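Local structure of EAL domain protein (6IJ2) at residues A81-L86 with Y118-E123; N168-F173 with L208-L213; V178-G183 with K203-L208. The protein hydrolyses cyclic dinucleotides, degrading c-di-GMP and cGAMP as a metal-binding EAL-domain phosphodiesterase, and is captured here with the linear product 5'-pGpG. The protein carries 1 engineered substitution. All coordinates share one frame; numbering follows the deposited sequence.

Contact 1 (A81-L86 with Y118-E123)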
loop_
_atom_site.group_PDB
_atom_site.type_symbol
_atom_site.label_atom_id
_atom_site.label_comp_id
_atom_site.label_asym_id
_atom_site.label_seq_id
_atom_site.Cartn_x
_atom_site.Cartn_y
_atom_site.Cartn_z
ATOM N N ALA A 81 -0.192 -31.255 -9.938
ATOM C CA ALA A 81 -0.101 -32.419 -10.820
ATOM C C ALA A 81 0.919 -32.202 -11.931
ATOM O O ALA A 81 1.699 -33.109 -12.250
ATOM C CB ALA A 81 -1.472 -32.740 -11.412
ATOM N N LEU A 82 0.928 -31.009 -12.532
ATOM C CA LEU A 82 1.882 -30.730 -13.600
ATOM C C LEU A 82 3.297 -30.654 -13.061
ATOM O O LEU A 82 4.230 -31.170 -13.682
ATOM C CB LEU A 82 1.534 -29.420 -14.306
ATOM C CG LEU A 82 0.870 -29.472 -15.676
ATOM C CD1 LEU A 82 0.508 -28.053 -16.139
ATOM C CD2 LEU A 82 1.750 -30.168 -16.704
ATOM N N ALA A 83 3.480 -29.970 -11.931
ATOM C CA ALA A 83 4.815 -29.860 -11.352
ATOM C C ALA A 83 5.386 -31.234 -11.045
ATOM O O ALA A 83 6.568 -31.500 -11.297
ATOM C CB ALA A 83 4.770 -28.997 -10.092
ATOM N N ALA A 84 4.550 -32.131 -10.519
ATOM C CA ALA A 84 4.975 -33.508 -10.310
ATOM C C ALA A 84 5.303 -34.175 -11.637
ATOM O O ALA A 84 6.375 -34.772 -11.799
ATOM C CB ALA A 84 3.885 -34.280 -9.567
ATOM N N LYS A 85 4.385 -34.073 -12.605
ATOM C CA LYS A 85 4.581 -34.709 -13.905
ATOM C C LYS A 85 5.868 -34.231 -14.570
ATOM O O LYS A 85 6.570 -35.020 -15.224
ATOM C CB LYS A 85 3.371 -34.434 -14.797
ATOM C CG LYS A 85 3.585 -34.717 -16.273
ATOM C CD LYS A 85 2.419 -34.195 -17.104
ATOM C CE LYS A 85 2.707 -34.309 -18.594
ATOM N NZ LYS A 85 3.887 -33.491 -19.003
ATOM N N LEU A 86 6.204 -32.951 -14.387
ATOM C CA LEU A 86 7.390 -32.332 -14.968
ATOM C C LEU A 86 8.650 -32.562 -14.143
ATOM O O LEU A 86 9.732 -32.174 -14.588
ATOM C CB LEU A 86 7.162 -30.821 -15.143
ATOM C CG LEU A 86 6.088 -30.437 -16.161
ATOM C CD1 LEU A 86 5.732 -28.943 -16.040
ATOM C CD2 LEU A 86 6.539 -30.757 -17.570
ATOM N N TYR A 118 0.457 -36.910 -5.334
ATOM C CA TYR A 118 1.589 -36.665 -6.213
ATOM C C TYR A 118 2.913 -36.648 -5.464
ATOM O O TYR A 118 3.940 -36.289 -6.050
ATOM C CB TYR A 118 1.376 -35.351 -6.974
ATOM C CG TYR A 118 0.182 -35.440 -7.898
ATOM C CD1 TYR A 118 0.247 -36.195 -9.061
ATOM C CD2 TYR A 118 -1.016 -34.807 -7.593
ATOM C CE1 TYR A 118 -0.836 -36.306 -9.904
ATOM C CE2 TYR A 118 -2.110 -34.914 -8.433
ATOM C CZ TYR A 118 -2.011 -35.667 -9.588
ATOM O OH TYR A 118 -3.085 -35.787 -10.443
ATOM N N GLN A 119 2.904 -37.024 -4.181
ATOM C CA GLN A 119 4.124 -37.171 -3.383
ATOM C C GLN A 119 4.943 -35.884 -3.368
ATOM O O GLN A 119 6.174 -35.903 -3.436
ATOM C CB GLN A 119 4.946 -38.364 -3.884
ATOM C CG GLN A 119 4.114 -39.626 -3.962
ATOM C CD GLN A 119 4.752 -40.723 -4.795
ATOM O OE1 GLN A 119 5.743 -40.505 -5.494
ATOM N NE2 GLN A 119 4.171 -41.907 -4.737
ATOM N N PHE A 120 4.247 -34.748 -3.262
ATOM C CA PHE A 120 4.858 -33.427 -3.246
ATOM C C PHE A 120 4.733 -32.854 -1.843
ATOM O O PHE A 120 3.605 -32.638 -1.376
ATOM C CB PHE A 120 4.168 -32.513 -4.261
ATOM C CG PHE A 120 5.021 -31.359 -4.734
ATOM C CD1 PHE A 120 5.091 -30.177 -4.010
ATOM C CD2 PHE A 120 5.724 -31.449 -5.927
ATOM C CE1 PHE A 120 5.877 -29.126 -4.446
ATOM C CE2 PHE A 120 6.503 -30.406 -6.370
ATOM C CZ PHE A 120 6.569 -29.229 -5.631
ATOM N N PRO A 121 5.832 -32.618 -1.130
ATOM C CA PRO A 121 5.729 -32.157 0.264
ATOM C C PRO A 121 5.049 -30.798 0.402
ATOM O O PRO A 121 5.296 -29.870 -0.372
ATOM C CB PRO A 121 7.190 -32.089 0.724
ATOM C CG PRO A 121 8.004 -32.087 -0.539
ATOM C CD PRO A 121 7.224 -32.895 -1.521
ATOM N N ILE A 122 4.204 -30.694 1.435
ATOM C CA ILE A 122 3.527 -29.435 1.763
ATOM C C ILE A 122 4.541 -28.320 1.956
ATOM O O ILE A 122 4.302 -27.162 1.595
ATOM C CB ILE A 122 2.650 -29.634 3.019
ATOM C CG1 ILE A 122 1.519 -30.624 2.729
ATOM C CG2 ILE A 122 2.100 -28.318 3.542
ATOM C CD1 ILE A 122 0.594 -30.169 1.635
ATOM N N GLU A 123 5.701 -28.663 2.516
ATOM C CA GLU A 123 6.742 -27.690 2.800
ATOM C C GLU A 123 7.386 -27.135 1.534
ATOM O O GLU A 123 8.063 -26.096 1.596
ATOM C CB GLU A 123 7.795 -28.333 3.717
ATOM C CG GLU A 123 7.950 -29.848 3.565
ATOM C CD GLU A 123 6.827 -30.652 4.225
ATOM O OE1 GLU A 123 6.508 -30.404 5.407
ATOM O OE2 GLU A 123 6.242 -31.512 3.540
#
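Tyr118 lies with one face of its phenol ring over Ala81, near the end of helix 68-85. Its side chain starts at CB, which meets the methyl of Ala84 at 3.8 Å from Ala84 CB. The same methyl then passes close to CD1. CG stands beside the backbone N and opposite the carbonyl carbon (chi1 -65°), and this carries the ring across the helix surface toward Ala81. CD1 and CD2 both approach Ala81 CA. Ala81 CA sits over the ring centre, 3.9 Å from the Tyr118 ring centroid and only 6° off the ring normal. This is a CH-pi contact from directly above the face. Farther out, CE1 and CE2 lie under both CA and CB of Ala81. The closest approach comes at CZ, 3.5 Å from Ala81 CB. At the tip, Tyr118 OH is still within 3.6 Å of Ala81 CB, so the methyl covers the phenol end of the ring. Small alanine side chains let the ring come this near to the helix backbone. A second, looser touch joins Ala83 CB to Phe120 CE2 at 4.3 Å. No hydrogen bond crosses between the segments. Gln119, with positive phi, is the C-prime residue of a Schellman motif that ends helix 109-117. Phe120 can thus face inward, where it and Ala83 both rest on Leu92 of strand 91-96. Leu82 points away from this loop and packs on strand 27-35. Helix 68-85 is therefore held between that strand and the loop leading from helix 109-117 to strand 125-129.

Contact 2 (N168-F173 with L208-L213)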
loop_
_atom_site.group_PDB
_atom_site.type_symbol
_atom_site.label_atom_id
_atom_site.label_comp_id
_atom_site.label_asym_id
_atom_site.label_seq_id
_atom_site.Cartn_x
_atom_site.Cartn_y
_atom_site.Cartn_z
ATOM N N ASN A 168 0.578 -2.312 5.592
ATOM C CA ASN A 168 -0.592 -2.604 6.413
ATOM C C ASN A 168 -0.611 -4.074 6.825
ATOM O O ASN A 168 -1.000 -4.417 7.947
ATOM C CB ASN A 168 -1.848 -2.237 5.621
ATOM C CG ASN A 168 -3.118 -2.301 6.443
ATOM O OD1 ASN A 168 -3.111 -2.100 7.655
ATOM N ND2 ASN A 168 -4.230 -2.568 5.770
ATOM N N LEU A 169 -0.198 -4.954 5.927
ATOM C CA LEU A 169 -0.167 -6.377 6.254
ATOM C C LEU A 169 0.991 -6.696 7.191
ATOM O O LEU A 169 0.793 -7.300 8.255
ATOM C CB LEU A 169 -0.069 -7.186 4.970
ATOM C CG LEU A 169 -1.248 -6.993 4.010
ATOM C CD1 LEU A 169 -1.092 -7.872 2.779
ATOM C CD2 LEU A 169 -2.552 -7.302 4.722
ATOM N N LEU A 170 2.205 -6.272 6.818
ATOM C CA LEU A 170 3.417 -6.625 7.560
ATOM C C LEU A 170 3.387 -6.155 9.004
ATOM O O LEU A 170 4.112 -6.714 9.836
ATOM C CB LEU A 170 4.646 -6.022 6.885
ATOM C CG LEU A 170 4.996 -6.616 5.537
ATOM C CD1 LEU A 170 6.226 -5.932 4.982
ATOM C CD2 LEU A 170 5.250 -8.089 5.748
ATOM N N ALA A 171 2.596 -5.125 9.314
ATOM C CA ALA A 171 2.509 -4.644 10.690
ATOM C C ALA A 171 1.894 -5.686 11.612
ATOM O O ALA A 171 2.207 -5.721 12.808
ATOM C CB ALA A 171 1.705 -3.338 10.751
ATOM N N ASP A 172 1.036 -6.557 11.085
ATOM C CA ASP A 172 0.302 -7.483 11.934
ATOM C C ASP A 172 0.655 -8.951 11.728
ATOM O O ASP A 172 0.330 -9.765 12.596
ATOM C CB ASP A 172 -1.208 -7.285 11.740
ATOM C CG ASP A 172 -1.710 -5.994 12.376
ATOM O OD1 ASP A 172 -1.326 -5.721 13.535
ATOM O OD2 ASP A 172 -2.475 -5.251 11.724
ATOM N N PHE A 173 1.303 -9.312 10.622
ATOM C CA PHE A 173 1.801 -10.675 10.452
ATOM C C PHE A 173 2.937 -10.667 9.443
ATOM O O PHE A 173 3.068 -9.750 8.634
ATOM C CB PHE A 173 0.697 -11.645 10.003
ATOM C CG PHE A 173 0.149 -11.358 8.637
ATOM C CD1 PHE A 173 -0.882 -10.436 8.470
ATOM C CD2 PHE A 173 0.648 -12.010 7.522
ATOM C CE1 PHE A 173 -1.397 -10.178 7.219
ATOM C CE2 PHE A 173 0.142 -11.752 6.268
ATOM C CZ PHE A 173 -0.885 -10.833 6.118
ATOM N N LEU A 208 12.274 -7.961 10.125
ATOM C CA LEU A 208 11.093 -8.793 10.300
ATOM C C LEU A 208 11.355 -10.270 10.014
ATOM O O LEU A 208 10.409 -11.063 10.041
ATOM C CB LEU A 208 9.962 -8.297 9.392
ATOM C CG LEU A 208 9.475 -6.859 9.542
ATOM C CD1 LEU A 208 8.074 -6.713 8.956
ATOM C CD2 LEU A 208 9.505 -6.423 10.987
ATOM N N ASN A 209 12.612 -10.634 9.747
ATOM C CA ASN A 209 13.041 -11.970 9.298
ATOM C C ASN A 209 12.222 -12.459 8.100
ATOM O O ASN A 209 11.751 -13.601 8.061
ATOM C CB ASN A 209 13.009 -12.984 10.441
ATOM C CG ASN A 209 13.892 -14.210 10.162
ATOM O OD1 ASN A 209 14.765 -14.182 9.286
ATOM N ND2 ASN A 209 13.666 -15.286 10.910
ATOM N N ILE A 210 12.084 -11.586 7.093
ATOM C CA ILE A 210 11.378 -11.896 5.849
ATOM C C ILE A 210 12.369 -11.915 4.693
ATOM O O ILE A 210 13.224 -11.032 4.580
ATOM C CB ILE A 210 10.260 -10.878 5.550
ATOM C CG1 ILE A 210 9.148 -10.965 6.586
ATOM C CG2 ILE A 210 9.694 -11.129 4.166
ATOM C CD1 ILE A 210 8.143 -9.836 6.447
ATOM N N GLN A 211 12.245 -12.920 3.821
ATOM C CA GLN A 211 13.133 -13.026 2.673
ATOM C C GLN A 211 12.567 -12.262 1.483
ATOM O O GLN A 211 11.424 -12.533 1.067
ATOM C CB GLN A 211 13.347 -14.492 2.313
ATOM C CG GLN A 211 14.303 -14.719 1.178
ATOM C CD GLN A 211 14.776 -16.174 1.125
ATOM O OE1 GLN A 211 14.051 -17.089 1.519
ATOM N NE2 GLN A 211 15.993 -16.381 0.647
ATOM N N PRO A 212 13.315 -11.326 0.899
ATOM C CA PRO A 212 12.803 -10.576 -0.242
ATOM C C PRO A 212 12.975 -11.336 -1.537
ATOM O O PRO A 212 13.859 -12.184 -1.682
ATOM C CB PRO A 212 13.662 -9.305 -0.244
ATOM C CG PRO A 212 14.975 -9.792 0.276
ATOM C CD PRO A 212 14.648 -10.845 1.311
ATOM N N LEU A 213 12.099 -11.009 -2.485
ATOM C CA LEU A 213 12.129 -11.573 -3.827
ATOM C C LEU A 213 11.747 -10.469 -4.800
ATOM O O LEU A 213 10.637 -9.940 -4.722
ATOM C CB LEU A 213 11.152 -12.746 -3.939
ATOM C CG LEU A 213 11.175 -13.679 -5.152
ATOM C CD1 LEU A 213 10.392 -14.942 -4.822
ATOM C CD2 LEU A 213 10.556 -12.981 -6.363
#
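Leu170 meets Leu208 and Ile210 with different parts of its side chain, at the end of a short helix that starts two residues before Asn168. Just ahead of it, the carbonyl O of Leu169 takes two backbone N-H groups, from Asp172 N at 2.9 Å and from Phe173 N at 3.1 Å, which holds the turn closed as the helix runs out. Leu170 carries the contact. Its CB touches one methyl of Leu208, with Leu170 CB to Leu208 CD1 at 4.1 Å. The same Leu208 methyl lies equally near Leu170 O. CD1 of Leu170 continues the chain, anti to CA (chi2 -180°), so CD2 branches off to the side, and this is the methyl that meets Ile210. Ile210 is itself extended (chi2 171°) and offers the tip of its longer branch. There Leu170 CD2 and Ile210 CD1 are 3.5 Å apart, tighter than usual for two methyl groups, and the two side chains meet at a slant. The carbonyl of Leu170 is not left to the apolar neighbours, since Leu170 O accepts from Gln174 NE2. The packing of this short helix against the residues entering strand 211-214 belongs to the beta/alpha layering of the TIM-barrel-like EAL fold. Helix 192-207 has just ended in a Schellman motif at Asn209, and the chain enters strand 211-214, beside strand 177-180. Val178 of that neighbouring strand lies against both Leu170 and Ile210. Past Leu170, Ala171 points away from the contact, and Asp172 OD1 forms a salt bridge with Arg194 of the second subunit.

Contact 3 (V178-G183 with K203-L208). With nucleotides of chain B.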
loop_
_atom_site.group_PDB
_atom_site.type_symbol
_atom_site.label_atom_id
_atom_site.label_comp_id
_atom_site.label_asym_id
_atom_site.label_seq_id
_atom_site.Cartn_x
_atom_site.Cartn_y
_atom_site.Cartn_z
ATOM N N VAL A 178 8.489 -11.880 0.947
ATOM C CA VAL A 178 7.745 -10.738 0.413
ATOM C C VAL A 178 8.232 -10.524 -1.009
ATOM O O VAL A 178 9.436 -10.343 -1.234
ATOM C CB VAL A 178 7.907 -9.473 1.271
ATOM C CG1 VAL A 178 7.360 -8.251 0.527
ATOM C CG2 VAL A 178 7.097 -9.604 2.530
ATOM N N LYS A 179 7.311 -10.616 -1.974
ATOM C CA LYS A 179 7.629 -10.376 -3.378
ATOM C C LYS A 179 7.459 -8.896 -3.672
ATOM O O LYS A 179 6.412 -8.322 -3.367
ATOM C CB LYS A 179 6.730 -11.207 -4.298
ATOM C CG LYS A 179 6.929 -12.693 -4.050
ATOM C CD LYS A 179 7.222 -13.477 -5.338
ATOM C CE LYS A 179 6.012 -13.769 -6.091
ATOM N NZ LYS A 179 6.243 -14.625 -7.316
ATOM N N VAL A 180 8.483 -8.277 -4.254
ATOM C CA VAL A 180 8.468 -6.833 -4.495
ATOM C C VAL A 180 8.022 -6.589 -5.924
ATOM O O VAL A 180 8.651 -7.077 -6.874
ATOM C CB VAL A 180 9.838 -6.197 -4.223
ATOM C CG1 VAL A 180 9.774 -4.685 -4.524
ATOM C CG2 VAL A 180 10.232 -6.427 -2.779
ATOM N N ASP A 181 6.962 -5.787 -6.067
ATOM C CA ASP A 181 6.347 -5.542 -7.363
ATOM C C ASP A 181 7.364 -4.965 -8.340
ATOM O O ASP A 181 8.234 -4.174 -7.967
ATOM C CB ASP A 181 5.179 -4.567 -7.203
ATOM C CG ASP A 181 4.470 -4.295 -8.504
ATOM O OD1 ASP A 181 3.711 -5.165 -8.957
ATOM O OD2 ASP A 181 4.678 -3.218 -9.086
ATOM N N MET A 182 7.218 -5.325 -9.614
ATOM C CA MET A 182 8.187 -4.883 -10.610
ATOM C C MET A 182 8.216 -3.369 -10.758
ATOM O O MET A 182 9.240 -2.816 -11.181
ATOM C CB MET A 182 7.896 -5.517 -11.966
ATOM C CG MET A 182 6.624 -5.087 -12.628
ATOM S SD MET A 182 6.522 -5.917 -14.227
ATOM C CE MET A 182 5.575 -4.696 -15.118
ATOM N N GLY A 183 7.124 -2.690 -10.419
ATOM C CA GLY A 183 7.111 -1.241 -10.533
ATOM C C GLY A 183 8.175 -0.579 -9.680
ATOM O O GLY A 183 8.729 0.454 -10.067
ATOM N N LYS A 203 16.159 -3.390 4.600
ATOM C CA LYS A 203 16.466 -3.350 6.024
ATOM C C LYS A 203 15.240 -3.693 6.857
ATOM O O LYS A 203 15.333 -4.423 7.848
ATOM C CB LYS A 203 17.020 -1.965 6.397
ATOM C CG LYS A 203 18.288 -1.592 5.607
ATOM C CD LYS A 203 18.694 -0.129 5.774
ATOM C CE LYS A 203 19.363 0.100 7.096
ATOM N NZ LYS A 203 20.621 -0.691 7.204
ATOM N N LEU A 204 14.078 -3.165 6.475
ATOM C CA LEU A 204 12.845 -3.551 7.143
ATOM C C LEU A 204 12.595 -5.061 7.037
ATOM O O LEU A 204 12.242 -5.709 8.025
ATOM C CB LEU A 204 11.674 -2.759 6.555
ATOM C CG LEU A 204 10.311 -3.247 7.033
ATOM C CD1 LEU A 204 10.267 -3.226 8.548
ATOM C CD2 LEU A 204 9.228 -2.362 6.442
ATOM N N PHE A 205 12.747 -5.634 5.844
ATOM C CA PHE A 205 12.493 -7.071 5.681
ATOM C C PHE A 205 13.412 -7.907 6.566
ATOM O O PHE A 205 12.976 -8.888 7.181
ATOM C CB PHE A 205 12.671 -7.483 4.225
ATOM C CG PHE A 205 11.710 -6.820 3.284
ATOM C CD1 PHE A 205 10.447 -6.445 3.703
ATOM C CD2 PHE A 205 12.083 -6.562 1.975
ATOM C CE1 PHE A 205 9.557 -5.830 2.826
ATOM C CE2 PHE A 205 11.210 -5.952 1.093
ATOM C CZ PHE A 205 9.942 -5.575 1.521
ATOM N N SER A 206 14.684 -7.531 6.649
ATOM C CA SER A 206 15.604 -8.249 7.526
ATOM C C SER A 206 15.163 -8.161 8.985
ATOM O O SER A 206 15.170 -9.169 9.705
ATOM C CB SER A 206 17.019 -7.698 7.363
ATOM O OG SER A 206 17.937 -8.458 8.138
ATOM N N ASP A 207 14.752 -6.962 9.431
ATOM C CA ASP A 207 14.299 -6.787 10.807
ATOM C C ASP A 207 13.109 -7.677 11.122
ATOM O O ASP A 207 12.926 -8.083 12.273
ATOM C CB ASP A 207 13.901 -5.322 11.058
ATOM C CG ASP A 207 15.091 -4.367 11.086
ATOM O OD1 ASP A 207 16.251 -4.821 11.003
ATOM O OD2 ASP A 207 14.856 -3.143 11.195
ATOM N N LEU A 208 12.274 -7.961 10.125
ATOM C CA LEU A 208 11.093 -8.793 10.300
ATOM C C LEU A 208 11.355 -10.270 10.014
ATOM O O LEU A 208 10.409 -11.063 10.041
ATOM C CB LEU A 208 9.962 -8.297 9.392
ATOM C CG LEU A 208 9.475 -6.859 9.542
ATOM C CD1 LEU A 208 8.074 -6.713 8.956
ATOM C CD2 LEU A 208 9.505 -6.423 10.987
ATOM O OP3 G B 1 2.590 -10.604 -9.359
ATOM P P G B 1 1.479 -11.161 -10.084
ATOM O OP1 G B 1 1.295 -12.544 -9.768
ATOM O OP2 G B 1 0.386 -10.278 -9.847
ATOM O "O5'" G B 1 1.918 -10.980 -11.583
ATOM C "C5'" G B 1 2.369 -12.077 -12.370
ATOM C "C4'" G B 1 2.397 -11.685 -13.827
ATOM O "O4'" G B 1 3.647 -11.031 -14.123
ATOM C "C3'" G B 1 2.276 -12.828 -14.842
ATOM O "O3'" G B 1 1.329 -12.570 -15.859
ATOM C "C2'" G B 1 3.660 -12.881 -15.473
ATOM O "O2'" G B 1 3.705 -13.257 -16.818
ATOM C "C1'" G B 1 4.085 -11.425 -15.384
ATOM N N9 G B 1 5.528 -11.249 -15.447
ATOM C C8 G B 1 6.486 -12.089 -14.938
ATOM N N7 G B 1 7.698 -11.661 -15.139
ATOM C C5 G B 1 7.531 -10.462 -15.811
ATOM C C6 G B 1 8.491 -9.536 -16.289
ATOM O O6 G B 1 9.711 -9.599 -16.224
ATOM N N1 G B 1 7.891 -8.458 -16.923
ATOM C C2 G B 1 6.540 -8.287 -17.065
ATOM N N2 G B 1 6.156 -7.176 -17.686
ATOM N N3 G B 1 5.635 -9.133 -16.610
ATOM C C4 G B 1 6.196 -10.191 -15.997
#
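Val178 and Phe205 mark the closest approach of the two backbones, with 8.0 Å between Val178 CA and Phe205 CA. Segment 178-183 begins as strand, leaves it at Asp181 and enters a weakly bonded helix. Segment 203-208 is the last part of helix 192-207. The stretch between them completes a strand-to-helix connection of the beta/alpha barrel expected for an EAL domain. Asp181 is the N-cap. Its OD2 accepts from Gly183 N at 2.8 Å, with an N-H...O angle of 151°, and the donor approaches from above the carboxylate plane. Phe205 spans two valines of the strand. Its CG stands opposite the carbonyl carbon (chi1 -63°), and the ring reaches down to the sheet. Val178 CG1 lies 3.8 Å from Phe205 CZ. Val178 and Phe205 cross at about a right angle, with Val178 CB above the rim of one ring face. Val180 CG2 comes obliquely to the next ring carbon, 4.0 Å from Phe205 CE2, on the same side of the ring plane. Phe160 adds an edge-to-face contact with this phenyl. Lys179 faces the other way, where its NZ forms a salt bridge with the metal ligand Glu128. Farther along, Met182, extended beyond CG, reaches the guanine of G1 of chain B. Its SD and CE lie over one face of the base at the C2 and N2 end, with Met182 SD 3.7 Å from G1 C2. The segment thus has two chemistries: Val178 and Val180 pack the helix on the sheet by apolar contact alone, whereas Lys179 points to the metal side and Met182, beyond the strand end, contacts the guanine.

In the fold
Contacts 2 and 3 are buried and lie together, with centres 7 Å apart. Contact 1 is only partly buried and stands about 27 Å from contact 2 and 28 Å from contact 3, between centres. Contacts 2 and 3 share Leu208 and join the same layers, since strands 177-180 and 211-214 are neighbours in one sheet. The backbone links them, with Leu213 O 2.8 Å from Val180 N in a probable hydrogen bond. Both touch the second subunit, which no residue of contact 1 does. All three are apolar across their segments. Contact 1 sets a tyrosine face over one alanine and packs further alanines obliquely. Contact 2 pairs branched aliphatic chains, contact 3 a phenyl with valines.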